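Side-chain contacts in dihydropyrimidinase (Brevibacillus agri, PDB 3SFW), which probably catalyses the zinc-dependent hydrolytic ring opening of dihydropyrimidines: residues 66-71 and 325-330; 207-212 and 270-275; 278-283 and 333-338; 285-290 and 415-420. One frame throughout, in Å; residues are numbered along the deposited sequence.

Overall arrangement
The four contacts lie on one side of the chain's centre and join loops and short helical turns of the barrel domain. Contacts 1 and 3 are closest neighbours, their centres about 8 Å apart, and Lys-325 links them by hydrogen bonds from NZ to the carbonyls of Pro-336 and Gly-338. Contact 4 lies about 10 Å from contacts 2 and 3, centre to centre, receives the imidazole of His-208 at the carbonyl of Trp-287, and bonds Ser-288 to Asn-337. Contact 3 touches each of the others, but contacts 1 and 2 do not touch. The side chain of Trp-287 stands about 8 Å from a zinc ion and that of His-208 about 10 Å, whereas Gly-66 is about 13 Å away.

Contact 1: 66-71 and 325-330; sequences GGTVTS and KELGRR
Leu-327 and Thr-68 meet methyl to methyl, CD1 of the leucine standing 3.9 Å from CG2 of the threonine, and the two side chains cross obliquely rather than lying alongside. Leu-327 CD1 also rests on the backbone, 3.9 Å from Gly-66 O. The carbonyl of Gly-67 is a little farther, with 4.2 Å between Gly-67 O and Leu-327 CD1, so a single leucine branch makes this small, surface-lying contact. Thr-68 offers its methyl because OG1 stands opposite the backbone N (chi1 -178°), which leaves CG2 between N and the carbonyl carbon; the hydroxyl is turned to the side chain of Gln-324, whose NE2 also bonds the carbonyl of Val-69. The chain here makes a tight beta hairpin, strands 64-65 and 68-69 being joined through Gly-66 and Gly-67, both with positive phi as in a type I' turn. It follows closely on the zinc ligands His-58 and His-60, and in related hydantoinases a loop in this region is thought to help shape the substrate pocket. Opposite it, Leu-327 sits on a short 3-10 turn, 326-328, after helix 321-325. Within the same segment, Arg-329 comes side-on to Glu-326 in a salt bridge, NE at 3.0 Å and NH2 at 3.2 Å from the one oxygen OE2, which lies in the guanidinium plane and is approached on its anti side. The other carboxylate oxygen, OE1, bonds the backbone N of Gly-323.

Contact 2: 207-212 and 270-275; sequences YHAYTR and LDITAL
The imidazole of His-208 has CD of Arg-212 on one face, 3.6 Å above the plane and displaced toward the rim, while CD2 of Leu-275 comes obliquely, 4.3 Å from His-208 CB. The second ring, that of Tyr-210, takes CE2 of Tyr-207 in plane at its edge, and Ile-272 CD1 again approaches at a slant, 3.9 Å from Tyr-210 CE2. The isoleucine crosses the tyrosine at about a right angle. Its CG1 extends opposite the backbone N (chi1 -173°), which carries CD1 outward to the helix, where CB of Ala-209 lies 3.8 Å from it. Each partner is shaped from within. Asp-271 OD1 accepts from both the backbone N and the hydroxyl of Thr-273, the latter at 2.7 Å, and both arrive on the same face of the carboxylate. At the end of the helix, Thr-211 OG1 donates to the carbonyl O of Tyr-207. Ile-206 extends the apolar patch against Ile-272 and Leu-275. His-208 gives NE2 to the carbonyl of Trp-287, tying this packing to the zinc-site loops. The arrangement is an Asx turn opening a 3-10 turn, packed against the last turn of helix 206-210.

Contact 3: 278-283 and 333-338; sequences PDFEGA and TKIPNG
A type I' beta turn from Pro-278 to Glu-281, closed by Glu-281 N to Pro-278 O at 3.0 Å and followed at once by a 3-10 turn, sets Phe-280 and Ala-283 before Ile-335. The backbones are nearest where Ala-283 CA lies 6.9 Å from Ile-335 CA. Within its own segment Ala-283 places CB over one face of the Phe-280 ring, 3.3 Å above the plane and near the rim. Ile-335 meets this pair with all three carbons beyond CB. CD1 touches Ala-283 CB at 3.9 Å and CG2 lies alongside the same methyl, while CG1 approaches CZ of the phenylalanine obliquely at 4.1 Å, the two side chains coming from opposite directions. Having CG2 opposite the backbone N and CG1 beside it (chi1 -60°) directs both branches at the pair. An alanine in place of Ile-335 would lose CG1, CG2 and CD1 together and would probably leave the Ala-283 methyl and the Phe-280 tip without their partner, opening a gap between the two loops. Beyond the pair, Phe-280 packs on Pro-205, just ahead of helix 206-210, and Ile-335 lies against Lys-325 of helix 321-325. The carbonyls of Pro-336 and Gly-338 both receive that lysine's NZ.

Contact 4: 285-290 and 415-420; sequences YVWSPP and YNPFEG
Beside the two-zinc site of this TIM-barrel amidohydrolase, Tyr-285 and Trp-287 of one loop meet Pro-417 of another, which lies between strands 393-403 and 422-432. The Trp-287 side chain is about 8 Å from a zinc ion, and farther along the same loop a cis peptide bond precedes Pro-289. Segment 415-420 is bent by a type I turn from Asn-416 to Glu-419, inside which Asn-416 OD1 accepts from Phe-418 N at 2.8 Å, an Asx turn. Asn-416 ND2 has partners of its own in Asp-344 and His-409. The phenol of Tyr-285 donates from OH to the carbonyl O of Pro-417 at 2.9 Å; it meets that oxygen well to the side, with a C=O...donor angle of 120°, and tilted 28° from the carbonyl plane. The oxygen lies at the edge of the tyrosine ring, while Tyr-285 CE1 packs 3.7 Å from CB of the proline. Replacing Tyr-285 by a phenylalanine would probably keep that packing but leave the buried Pro-417 carbonyl without its hydroxyl donor. Trp-287 reaches the same CB edge-on: CG sits between N and the carbonyl carbon (chi1 45°), and CH2 lies 3.9 Å from Pro-417 CB, in the plane of the indole. One face of that indole carries the carbonyl O of Tyr-285, 3.5 Å above its centre.

Contact 1: 66-71 and 325-330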
# COMPACT_ATOMS: atom_id res chain seq x y z
N GLY A 66 -14.41 -8.26 -34.77
CA GLY A 66 -13.18 -8.89 -35.27
C GLY A 66 -13.27 -9.16 -36.76
O GLY A 66 -12.62 -10.07 -37.26
N GLY A 67 -14.13 -8.41 -37.46
CA GLY A 67 -14.36 -8.61 -38.90
C GLY A 67 -15.28 -9.76 -39.23
O GLY A 67 -15.34 -10.23 -40.38
N THR A 68 -16.00 -10.27 -38.21
CA THR A 68 -16.84 -11.47 -38.44
C THR A 68 -17.94 -11.48 -37.38
O THR A 68 -18.33 -10.40 -36.91
CB THR A 68 -15.99 -12.79 -38.56
OG1 THR A 68 -16.84 -13.92 -38.82
CG2 THR A 68 -15.08 -13.02 -37.33
N VAL A 69 -18.53 -12.64 -37.10
CA VAL A 69 -19.63 -12.71 -36.10
C VAL A 69 -19.35 -13.89 -35.20
O VAL A 69 -18.95 -14.93 -35.69
CB VAL A 69 -20.99 -12.88 -36.76
CG1 VAL A 69 -22.13 -13.04 -35.72
CG2 VAL A 69 -21.28 -11.68 -37.66
N THR A 70 -19.58 -13.78 -33.88
CA THR A 70 -19.25 -14.92 -33.01
C THR A 70 -20.05 -16.15 -33.42
O THR A 70 -21.22 -16.05 -33.88
CB THR A 70 -19.41 -14.63 -31.49
OG1 THR A 70 -20.77 -14.22 -31.20
CG2 THR A 70 -18.48 -13.57 -31.07
N SER A 71 -19.47 -17.33 -33.19
CA SER A 71 -19.98 -18.50 -33.85
C SER A 71 -21.13 -19.16 -33.13
O SER A 71 -21.80 -19.97 -33.71
CB SER A 71 -18.88 -19.54 -34.12
OG SER A 71 -18.40 -20.05 -32.90
N LYS A 325 -10.53 -17.48 -36.89
CA LYS A 325 -9.29 -17.05 -36.27
C LYS A 325 -8.23 -16.80 -37.37
O LYS A 325 -7.38 -15.93 -37.22
CB LYS A 325 -8.74 -18.10 -35.27
CG LYS A 325 -9.55 -18.23 -33.92
CD LYS A 325 -9.38 -17.00 -33.01
CE LYS A 325 -10.19 -17.15 -31.68
NZ LYS A 325 -9.91 -15.97 -30.80
N GLU A 326 -8.34 -17.55 -38.47
CA GLU A 326 -7.41 -17.43 -39.62
C GLU A 326 -7.46 -16.08 -40.33
O GLU A 326 -6.52 -15.72 -41.05
CB GLU A 326 -7.65 -18.56 -40.62
CG GLU A 326 -7.39 -19.96 -40.06
CD GLU A 326 -7.43 -21.02 -41.17
OE1 GLU A 326 -8.55 -21.32 -41.67
OE2 GLU A 326 -6.33 -21.42 -41.62
N LEU A 327 -8.48 -15.27 -40.06
CA LEU A 327 -8.42 -13.91 -40.55
C LEU A 327 -7.13 -13.23 -40.08
O LEU A 327 -6.66 -12.26 -40.71
CB LEU A 327 -9.65 -13.11 -40.08
CG LEU A 327 -10.98 -13.59 -40.68
CD1 LEU A 327 -12.11 -12.90 -39.92
CD2 LEU A 327 -11.06 -13.23 -42.20
N GLY A 328 -6.55 -13.73 -38.98
CA GLY A 328 -5.33 -13.11 -38.43
C GLY A 328 -4.00 -13.79 -38.77
O GLY A 328 -2.97 -13.47 -38.17
N ARG A 329 -4.00 -14.75 -39.68
CA ARG A 329 -2.73 -15.31 -40.14
C ARG A 329 -1.89 -14.16 -40.69
O ARG A 329 -2.35 -13.36 -41.55
CB ARG A 329 -2.95 -16.35 -41.23
CG ARG A 329 -3.33 -17.69 -40.70
CD ARG A 329 -3.16 -18.74 -41.74
NE ARG A 329 -3.68 -20.02 -41.28
CZ ARG A 329 -2.94 -20.92 -40.63
NH1 ARG A 329 -1.67 -20.65 -40.35
NH2 ARG A 329 -3.50 -22.07 -40.25
N ARG A 330 -0.66 -14.06 -40.19
CA ARG A 330 0.25 -13.03 -40.62
C ARG A 330 0.05 -11.69 -39.96
O ARG A 330 0.81 -10.77 -40.21

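Contact 2: 207-212 and 270-275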
# COMPACT_ATOMS: atom_id res chain seq x y z
N TYR A 207 2.36 -11.97 -29.89
CA TYR A 207 2.47 -10.50 -29.75
C TYR A 207 1.12 -9.87 -29.38
O TYR A 207 1.10 -8.74 -28.91
CB TYR A 207 3.06 -9.81 -30.99
CG TYR A 207 4.49 -10.24 -31.17
CD1 TYR A 207 4.78 -11.38 -31.92
CD2 TYR A 207 5.50 -9.69 -30.39
CE1 TYR A 207 6.08 -11.87 -32.03
CE2 TYR A 207 6.83 -10.19 -30.47
CZ TYR A 207 7.09 -11.29 -31.28
OH TYR A 207 8.36 -11.84 -31.37
N HIS A 208 0.04 -10.65 -29.46
CA HIS A 208 -1.24 -10.18 -28.89
C HIS A 208 -1.10 -9.94 -27.39
O HIS A 208 -1.67 -8.97 -26.83
CB HIS A 208 -2.41 -11.15 -29.20
CG HIS A 208 -3.67 -10.74 -28.53
ND1 HIS A 208 -4.48 -9.73 -29.01
CD2 HIS A 208 -4.21 -11.14 -27.35
CE1 HIS A 208 -5.49 -9.55 -28.17
NE2 HIS A 208 -5.37 -10.41 -27.18
N ALA A 209 -0.32 -10.78 -26.71
CA ALA A 209 -0.13 -10.56 -25.29
C ALA A 209 0.90 -9.47 -25.04
O ALA A 209 0.72 -8.63 -24.17
CB ALA A 209 0.26 -11.85 -24.59
N TYR A 210 2.03 -9.55 -25.74
CA TYR A 210 3.11 -8.63 -25.47
C TYR A 210 2.74 -7.18 -25.67
O TYR A 210 3.36 -6.30 -25.07
CB TYR A 210 4.33 -8.96 -26.31
CG TYR A 210 4.95 -10.30 -26.01
CD1 TYR A 210 5.80 -10.92 -26.94
CD2 TYR A 210 4.74 -10.94 -24.79
CE1 TYR A 210 6.42 -12.15 -26.65
CE2 TYR A 210 5.33 -12.19 -24.50
CZ TYR A 210 6.22 -12.75 -25.43
OH TYR A 210 6.79 -14.00 -25.18
N THR A 211 1.74 -6.91 -26.52
CA THR A 211 1.35 -5.55 -26.83
C THR A 211 0.22 -5.04 -25.89
O THR A 211 -0.27 -3.91 -26.05
CB THR A 211 0.83 -5.44 -28.30
OG1 THR A 211 -0.20 -6.41 -28.53
CG2 THR A 211 1.98 -5.68 -29.33
N ARG A 212 -0.21 -5.91 -24.97
CA ARG A 212 -1.16 -5.48 -23.91
C ARG A 212 -0.67 -5.79 -22.50
O ARG A 212 -1.27 -6.62 -21.81
CB ARG A 212 -2.52 -6.17 -24.12
CG ARG A 212 -2.90 -6.32 -25.59
CD ARG A 212 -4.18 -7.15 -25.75
NE ARG A 212 -5.40 -6.38 -25.47
CZ ARG A 212 -6.10 -5.71 -26.40
NH1 ARG A 212 -5.71 -5.72 -27.70
NH2 ARG A 212 -7.25 -5.10 -26.08
N LEU A 270 -5.44 -20.89 -17.40
CA LEU A 270 -4.57 -20.76 -18.59
C LEU A 270 -3.60 -19.63 -18.46
O LEU A 270 -3.79 -18.73 -17.65
CB LEU A 270 -5.40 -20.56 -19.88
CG LEU A 270 -6.44 -21.64 -20.22
CD1 LEU A 270 -7.26 -21.22 -21.46
CD2 LEU A 270 -5.79 -22.99 -20.52
N ASP A 271 -2.44 -19.74 -19.14
CA ASP A 271 -1.39 -18.73 -18.98
C ASP A 271 -0.76 -18.35 -20.32
O ASP A 271 -1.06 -18.99 -21.33
CB ASP A 271 -0.33 -19.16 -17.95
CG ASP A 271 0.60 -20.22 -18.48
OD1 ASP A 271 1.54 -19.88 -19.22
OD2 ASP A 271 0.38 -21.39 -18.18
N ILE A 272 0.03 -17.27 -20.32
CA ILE A 272 0.47 -16.58 -21.52
C ILE A 272 1.22 -17.58 -22.43
O ILE A 272 1.25 -17.40 -23.63
CB ILE A 272 1.41 -15.42 -21.13
CG1 ILE A 272 1.77 -14.55 -22.34
CG2 ILE A 272 2.69 -15.93 -20.36
CD1 ILE A 272 2.61 -13.32 -21.97
N THR A 273 1.80 -18.63 -21.86
CA THR A 273 2.50 -19.60 -22.72
C THR A 273 1.61 -20.30 -23.78
O THR A 273 2.12 -20.82 -24.79
CB THR A 273 3.32 -20.69 -21.93
OG1 THR A 273 2.44 -21.49 -21.13
CG2 THR A 273 4.41 -20.04 -21.07
N ALA A 274 0.30 -20.34 -23.56
CA ALA A 274 -0.60 -21.00 -24.53
C ALA A 274 -0.52 -20.28 -25.90
O ALA A 274 -0.84 -20.86 -26.93
CB ALA A 274 -2.06 -21.02 -24.02
N LEU A 275 -0.20 -18.99 -25.87
CA LEU A 275 -0.22 -18.21 -27.10
C LEU A 275 0.99 -18.54 -27.96
O LEU A 275 1.08 -18.06 -29.10
CB LEU A 275 -0.22 -16.70 -26.82
CG LEU A 275 -1.69 -16.29 -26.57
CD1 LEU A 275 -1.87 -16.11 -25.08
CD2 LEU A 275 -2.09 -15.03 -27.30

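Contact 3: 278-283 and 333-338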
# COMPACT_ATOMS: atom_id res chain seq x y z
N PRO A 278 2.73 -23.52 -31.55
CA PRO A 278 3.14 -23.30 -32.95
C PRO A 278 2.02 -23.61 -33.99
O PRO A 278 0.91 -24.07 -33.63
CB PRO A 278 4.33 -24.26 -33.11
CG PRO A 278 3.96 -25.43 -32.22
CD PRO A 278 3.19 -24.82 -31.02
N ASP A 279 2.30 -23.32 -35.26
CA ASP A 279 1.40 -23.72 -36.34
C ASP A 279 0.09 -22.91 -36.21
O ASP A 279 -0.99 -23.46 -36.44
CB ASP A 279 1.00 -25.20 -36.21
CG ASP A 279 2.14 -26.16 -36.49
OD1 ASP A 279 2.90 -25.92 -37.44
OD2 ASP A 279 2.23 -27.19 -35.77
N PHE A 280 0.22 -21.69 -35.71
CA PHE A 280 -0.92 -20.77 -35.51
C PHE A 280 -1.83 -21.18 -34.36
O PHE A 280 -2.86 -20.48 -34.13
CB PHE A 280 -1.74 -20.63 -36.80
CG PHE A 280 -2.61 -19.37 -36.86
CD1 PHE A 280 -2.05 -18.12 -36.66
CD2 PHE A 280 -3.99 -19.48 -37.02
CE1 PHE A 280 -2.86 -16.94 -36.71
CE2 PHE A 280 -4.82 -18.29 -37.05
CZ PHE A 280 -4.22 -17.04 -36.89
N GLU A 281 -1.51 -22.27 -33.65
CA GLU A 281 -2.43 -22.78 -32.60
C GLU A 281 -2.65 -21.74 -31.51
O GLU A 281 -3.73 -21.71 -30.87
CB GLU A 281 -1.93 -24.09 -31.95
CG GLU A 281 -2.08 -25.30 -32.83
CD GLU A 281 -3.49 -25.91 -32.83
OE1 GLU A 281 -4.05 -26.21 -31.75
OE2 GLU A 281 -3.96 -26.23 -33.93
N GLY A 282 -1.66 -20.87 -31.35
CA GLY A 282 -1.71 -19.77 -30.38
C GLY A 282 -2.95 -18.88 -30.59
O GLY A 282 -3.43 -18.26 -29.63
N ALA A 283 -3.43 -18.79 -31.84
CA ALA A 283 -4.59 -17.91 -32.16
C ALA A 283 -5.86 -18.38 -31.45
O ALA A 283 -6.77 -17.58 -31.19
CB ALA A 283 -4.84 -17.83 -33.65
N THR A 333 -3.23 -8.65 -35.09
CA THR A 333 -4.25 -7.62 -34.83
C THR A 333 -5.57 -7.92 -35.53
O THR A 333 -6.61 -7.35 -35.20
CB THR A 333 -3.80 -6.16 -35.19
OG1 THR A 333 -3.79 -5.99 -36.61
CG2 THR A 333 -2.45 -5.75 -34.53
N LYS A 334 -5.55 -8.82 -36.52
CA LYS A 334 -6.76 -9.20 -37.22
C LYS A 334 -7.34 -10.53 -36.77
O LYS A 334 -8.29 -11.02 -37.38
CB LYS A 334 -6.55 -9.20 -38.74
CG LYS A 334 -6.21 -7.78 -39.24
CD LYS A 334 -6.15 -7.73 -40.77
CE LYS A 334 -5.90 -6.28 -41.21
NZ LYS A 334 -5.17 -6.29 -42.52
N ILE A 335 -6.77 -11.13 -35.74
CA ILE A 335 -7.36 -12.37 -35.19
C ILE A 335 -8.58 -11.90 -34.36
O ILE A 335 -8.42 -11.04 -33.52
CB ILE A 335 -6.40 -13.13 -34.21
CG1 ILE A 335 -5.06 -13.54 -34.88
CG2 ILE A 335 -7.09 -14.34 -33.67
CD1 ILE A 335 -4.00 -14.06 -33.86
N PRO A 336 -9.80 -12.36 -34.72
CA PRO A 336 -10.95 -11.93 -33.93
C PRO A 336 -10.75 -12.37 -32.47
O PRO A 336 -10.32 -13.49 -32.21
CB PRO A 336 -12.14 -12.66 -34.59
CG PRO A 336 -11.49 -13.80 -35.44
CD PRO A 336 -10.19 -13.21 -35.87
N ASN A 337 -10.89 -11.43 -31.54
CA ASN A 337 -10.53 -11.68 -30.12
C ASN A 337 -11.70 -12.35 -29.39
O ASN A 337 -12.84 -11.87 -29.45
CB ASN A 337 -10.28 -10.36 -29.37
CG ASN A 337 -8.97 -9.67 -29.72
OD1 ASN A 337 -8.61 -8.75 -29.02
ND2 ASN A 337 -8.32 -10.03 -30.84
N GLY A 338 -11.45 -13.45 -28.70
CA GLY A 338 -12.50 -14.12 -27.90
C GLY A 338 -12.29 -15.61 -27.79
O GLY A 338 -11.77 -16.26 -28.71

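Contact 4: 285-290 and 415-420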
# COMPACT_ATOMS: atom_id res chain seq x y z
N TYR A 285 -6.05 -18.93 -28.45
CA TYR A 285 -6.02 -18.34 -27.09
C TYR A 285 -5.97 -16.83 -27.13
O TYR A 285 -5.66 -16.20 -26.10
CB TYR A 285 -4.79 -18.89 -26.31
CG TYR A 285 -4.90 -20.37 -26.12
CD1 TYR A 285 -5.61 -20.89 -25.03
CD2 TYR A 285 -4.44 -21.27 -27.12
CE1 TYR A 285 -5.82 -22.27 -24.90
CE2 TYR A 285 -4.62 -22.66 -26.97
CZ TYR A 285 -5.33 -23.14 -25.86
OH TYR A 285 -5.59 -24.50 -25.69
N VAL A 286 -6.25 -16.25 -28.29
CA VAL A 286 -6.22 -14.78 -28.44
C VAL A 286 -7.60 -14.19 -28.02
O VAL A 286 -8.61 -14.56 -28.58
CB VAL A 286 -5.90 -14.38 -29.92
CG1 VAL A 286 -6.27 -12.88 -30.18
CG2 VAL A 286 -4.41 -14.64 -30.18
N TRP A 287 -7.58 -13.47 -26.91
CA TRP A 287 -8.75 -12.75 -26.34
C TRP A 287 -8.14 -11.71 -25.44
O TRP A 287 -6.91 -11.73 -25.22
CB TRP A 287 -9.67 -13.68 -25.52
CG TRP A 287 -8.93 -14.61 -24.58
CD1 TRP A 287 -8.25 -14.27 -23.45
CD2 TRP A 287 -8.92 -16.06 -24.65
NE1 TRP A 287 -7.79 -15.43 -22.81
CE2 TRP A 287 -8.19 -16.52 -23.53
CE3 TRP A 287 -9.42 -17.00 -25.59
CZ2 TRP A 287 -7.94 -17.90 -23.32
CZ3 TRP A 287 -9.25 -18.35 -25.34
CH2 TRP A 287 -8.55 -18.80 -24.19
N SER A 288 -8.94 -10.74 -24.98
CA SER A 288 -8.35 -9.57 -24.30
C SER A 288 -9.12 -9.33 -23.02
O SER A 288 -10.31 -9.57 -23.01
CB SER A 288 -8.48 -8.32 -25.17
OG SER A 288 -7.75 -8.50 -26.39
N PRO A 289 -8.46 -8.94 -21.93
CA PRO A 289 -7.01 -8.87 -21.75
C PRO A 289 -6.37 -10.19 -22.03
O PRO A 289 -7.01 -11.23 -21.99
CB PRO A 289 -6.84 -8.52 -20.26
CG PRO A 289 -8.14 -8.94 -19.63
CD PRO A 289 -9.18 -8.66 -20.67
N PRO A 290 -5.07 -10.15 -22.40
CA PRO A 290 -4.46 -11.42 -22.81
C PRO A 290 -4.21 -12.34 -21.62
O PRO A 290 -4.12 -11.89 -20.48
CB PRO A 290 -3.12 -10.95 -23.41
CG PRO A 290 -2.78 -9.67 -22.63
CD PRO A 290 -4.15 -9.02 -22.35
N TYR A 415 -13.12 -25.83 -31.68
CA TYR A 415 -12.07 -26.20 -30.74
C TYR A 415 -12.53 -25.84 -29.36
O TYR A 415 -13.50 -25.09 -29.18
CB TYR A 415 -10.71 -25.49 -31.05
CG TYR A 415 -10.64 -24.01 -30.69
CD1 TYR A 415 -11.22 -23.06 -31.50
CD2 TYR A 415 -10.07 -23.60 -29.48
CE1 TYR A 415 -11.22 -21.71 -31.16
CE2 TYR A 415 -10.00 -22.27 -29.14
CZ TYR A 415 -10.58 -21.32 -29.99
OH TYR A 415 -10.56 -19.99 -29.65
N ASN A 416 -11.83 -26.40 -28.38
CA ASN A 416 -12.07 -26.02 -26.98
C ASN A 416 -10.73 -25.66 -26.38
O ASN A 416 -9.76 -26.44 -26.49
CB ASN A 416 -12.69 -27.20 -26.26
CG ASN A 416 -13.18 -26.84 -24.87
OD1 ASN A 416 -12.39 -26.43 -24.02
ND2 ASN A 416 -14.49 -26.98 -24.64
N PRO A 417 -10.61 -24.45 -25.79
CA PRO A 417 -9.30 -24.03 -25.27
C PRO A 417 -8.83 -24.83 -24.07
O PRO A 417 -7.65 -24.79 -23.73
CB PRO A 417 -9.52 -22.54 -24.90
CG PRO A 417 -11.04 -22.49 -24.55
CD PRO A 417 -11.70 -23.49 -25.49
N PHE A 418 -9.75 -25.57 -23.45
CA PHE A 418 -9.42 -26.48 -22.39
C PHE A 418 -9.24 -27.94 -22.84
O PHE A 418 -9.29 -28.85 -22.03
CB PHE A 418 -10.49 -26.40 -21.26
CG PHE A 418 -10.80 -24.98 -20.85
CD1 PHE A 418 -9.84 -24.22 -20.17
CD2 PHE A 418 -12.03 -24.37 -21.22
CE1 PHE A 418 -10.10 -22.85 -19.80
CE2 PHE A 418 -12.29 -23.02 -20.86
CZ PHE A 418 -11.35 -22.27 -20.15
N GLU A 419 -9.07 -28.14 -24.14
CA GLU A 419 -8.88 -29.48 -24.70
C GLU A 419 -7.92 -30.34 -23.86
O GLU A 419 -6.78 -29.97 -23.64
CB GLU A 419 -8.40 -29.37 -26.14
CG GLU A 419 -8.41 -30.75 -26.88
CD GLU A 419 -9.80 -31.26 -27.12
OE1 GLU A 419 -10.68 -30.43 -27.49
OE2 GLU A 419 -9.99 -32.51 -27.03
N GLY A 420 -8.38 -31.52 -23.49
CA GLY A 420 -7.55 -32.48 -22.72
C GLY A 420 -7.55 -32.27 -21.21
O GLY A 420 -6.98 -33.07 -20.48